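Local coordinates for putative cell surface protein (Streptococcus pyogenes, PDB 4OFQ) that is a cell-surface adhesin of the antigen I/II family, whose C-terminal region modelled here probably helps present the adhesive parts of the protein away from the bacterial cell wall, at residues S205-V213 against K338-T346. Residues are numbered along the deposited sequence; the frame is centred on the assembly and turned at random.
Sequences SINAGTVKV and KSNKVTTHT
Asn207 reaches across to the strand 342-345 with its side-chain amide and behaves there like a piece of backbone: OD1 accepts the N-H of Thr343 at 3.1 Å, almost straight on along its own C=O axis (C=O...N angle 167°). With CG anti to the backbone N (chi1 -175°), the amide extends past the CB of Val342. Next to this bond, Ala208 N donates to Thr343 O at 2.7 Å. Both are central in a type II turn, Ile206 to Gly209, closed by Gly209 N on Ile206 O, beyond which the chain runs alongside the strand. Gly209 O takes the N-H of His345 and Val211 N returns a 2.7 Å bond to His345 O, a single parallel bridge centred on Thr210 and His345.

The tight side faces the sandwich interior. Val211 lays CG2 against CB of Thr344 (3.8 Å), while Thr344 CG2 lies 3.5 Å from Ile206 O. Val217 backs Ile206 and Val211, and Val197 backs Val342 and Thr344; both belong to the four-stranded sheet, so the packing joins it to strand 342-345 of the other. Thr346 closes the far end, its OG1, turned beside its own backbone N (chi1 -67°), donating to Val211 O at 2.6 Å. Arg318 bonds through NH1 to the hydroxyls of both Thr344 and Thr346.

The other side is wetter and looser. One water joins Asn207 OD1 to Thr343 OG1, and a second links Asn207 ND2 to Lys341 O. A hydrogen bond between ND1 and Asp323 OD1 holds the exposed His345 ring from outside the two segments, and Thr210 CG2 merely brushes His345 O.

Three of the five direct hydrogen bonds join backbones, so the loop's parallel alignment with the last strand rests mainly on main-chain groups, Asn207 and Thr346 supplementing them at the ends.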
# COMPACT_ATOMS: atom_id res chain seq x y z
N SER A 205 32.50 3.29 11.01
CA SER A 205 31.83 4.58 10.87
C SER A 205 32.69 5.70 11.44
O SER A 205 33.35 5.53 12.47
CB SER A 205 30.47 4.55 11.58
OG SER A 205 29.85 5.83 11.56
N ILE A 206 32.69 6.84 10.75
CA ILE A 206 33.40 8.02 11.20
C ILE A 206 32.42 9.20 11.35
O ILE A 206 32.81 10.36 11.28
CB ILE A 206 34.55 8.39 10.24
CG1 ILE A 206 34.04 8.69 8.83
CG2 ILE A 206 35.62 7.29 10.21
CD1 ILE A 206 35.13 9.19 7.88
N ASN A 207 31.14 8.88 11.53
CA ASN A 207 30.12 9.89 11.78
C ASN A 207 30.54 10.77 12.96
O ASN A 207 30.90 10.25 14.03
CB ASN A 207 28.76 9.22 12.04
CG ASN A 207 27.61 10.23 12.19
OD1 ASN A 207 27.61 11.31 11.59
ND2 ASN A 207 26.63 9.87 13.01
N ALA A 208 30.54 12.08 12.73
CA ALA A 208 30.97 13.10 13.69
C ALA A 208 32.49 13.16 13.91
O ALA A 208 32.97 13.86 14.81
CB ALA A 208 30.22 12.96 15.04
N GLY A 209 33.24 12.42 13.09
CA GLY A 209 34.68 12.37 13.21
C GLY A 209 35.32 13.48 12.40
O GLY A 209 34.64 14.34 11.83
N THR A 210 36.64 13.47 12.34
CA THR A 210 37.37 14.53 11.66
C THR A 210 38.06 13.94 10.45
O THR A 210 38.76 12.93 10.55
CB THR A 210 38.41 15.17 12.61
OG1 THR A 210 37.72 15.82 13.68
CG2 THR A 210 39.28 16.21 11.88
N VAL A 211 37.86 14.59 9.31
CA VAL A 211 38.43 14.13 8.05
C VAL A 211 39.44 15.15 7.54
O VAL A 211 39.09 16.30 7.30
CB VAL A 211 37.32 13.93 7.01
CG1 VAL A 211 37.92 13.67 5.63
CG2 VAL A 211 36.40 12.79 7.44
N LYS A 212 40.69 14.73 7.39
CA LYS A 212 41.72 15.65 6.94
C LYS A 212 41.48 16.05 5.49
O LYS A 212 40.99 15.25 4.70
CB LYS A 212 43.11 15.04 7.13
CG LYS A 212 43.54 14.97 8.59
CD LYS A 212 44.85 14.21 8.78
CE LYS A 212 44.67 12.71 8.53
NZ LYS A 212 44.00 12.02 9.67
N VAL A 213 41.81 17.29 5.15
CA VAL A 213 41.58 17.78 3.80
C VAL A 213 42.38 16.97 2.77
O VAL A 213 43.52 16.57 3.02
CB VAL A 213 41.89 19.29 3.70
CG1 VAL A 213 43.39 19.54 3.79
CG2 VAL A 213 41.31 19.88 2.42
N LYS A 338 13.52 8.93 3.45
CA LYS A 338 14.67 9.77 3.78
C LYS A 338 15.56 9.13 4.83
O LYS A 338 15.08 8.68 5.87
CB LYS A 338 14.20 11.15 4.24
CG LYS A 338 15.34 12.08 4.63
CD LYS A 338 14.82 13.41 5.15
CE LYS A 338 14.13 14.19 4.05
NZ LYS A 338 13.64 15.51 4.54
N SER A 339 16.87 9.11 4.58
CA SER A 339 17.81 8.51 5.52
C SER A 339 18.07 9.46 6.68
O SER A 339 17.72 10.64 6.65
CB SER A 339 19.14 8.22 4.81
OG SER A 339 19.85 9.43 4.54
N ASN A 340 18.73 8.93 7.71
CA ASN A 340 19.36 9.79 8.71
C ASN A 340 20.39 10.66 8.02
O ASN A 340 20.82 10.38 6.90
CB ASN A 340 20.08 8.94 9.75
CG ASN A 340 21.09 8.00 9.11
OD1 ASN A 340 20.72 7.00 8.50
ND2 ASN A 340 22.38 8.31 9.25
N LYS A 341 20.79 11.73 8.70
CA LYS A 341 21.95 12.50 8.27
C LYS A 341 23.21 11.93 8.90
O LYS A 341 23.15 11.23 9.92
CB LYS A 341 21.81 13.97 8.69
CG LYS A 341 20.84 14.79 7.81
CD LYS A 341 21.61 15.90 7.04
CE LYS A 341 20.65 16.87 6.34
NZ LYS A 341 21.37 18.02 5.69
N VAL A 342 24.35 12.24 8.28
CA VAL A 342 25.67 12.07 8.89
C VAL A 342 26.44 13.37 8.71
O VAL A 342 26.10 14.18 7.86
CB VAL A 342 26.48 10.93 8.24
CG1 VAL A 342 25.77 9.58 8.48
CG2 VAL A 342 26.65 11.18 6.76
N THR A 343 27.46 13.59 9.54
CA THR A 343 28.36 14.73 9.36
C THR A 343 29.80 14.31 9.64
O THR A 343 30.05 13.32 10.34
CB THR A 343 28.04 15.96 10.28
OG1 THR A 343 28.46 15.69 11.64
CG2 THR A 343 26.55 16.36 10.24
N THR A 344 30.75 15.04 9.05
CA THR A 344 32.15 14.98 9.47
C THR A 344 32.70 16.39 9.40
O THR A 344 32.13 17.27 8.73
CB THR A 344 33.03 14.12 8.55
OG1 THR A 344 32.91 14.58 7.20
CG2 THR A 344 32.63 12.63 8.64
N HIS A 345 33.82 16.62 10.07
CA HIS A 345 34.40 17.95 10.06
C HIS A 345 35.82 17.92 9.51
O HIS A 345 36.57 16.97 9.75
CB HIS A 345 34.40 18.55 11.45
CG HIS A 345 34.58 20.04 11.45
ND1 HIS A 345 33.52 20.91 11.31
CD2 HIS A 345 35.70 20.81 11.52
CE1 HIS A 345 33.97 22.15 11.32
NE2 HIS A 345 35.29 22.12 11.45
N THR A 346 36.18 18.96 8.77
CA THR A 346 37.53 19.05 8.22
C THR A 346 38.22 20.35 8.65
O THR A 346 37.57 21.40 8.64
CB THR A 346 37.49 18.97 6.70
OG1 THR A 346 37.06 17.65 6.32
CG2 THR A 346 38.89 19.27 6.10
O HOH W 1 27.38 13.70 13.18
O HOH W 2 23.82 10.28 12.54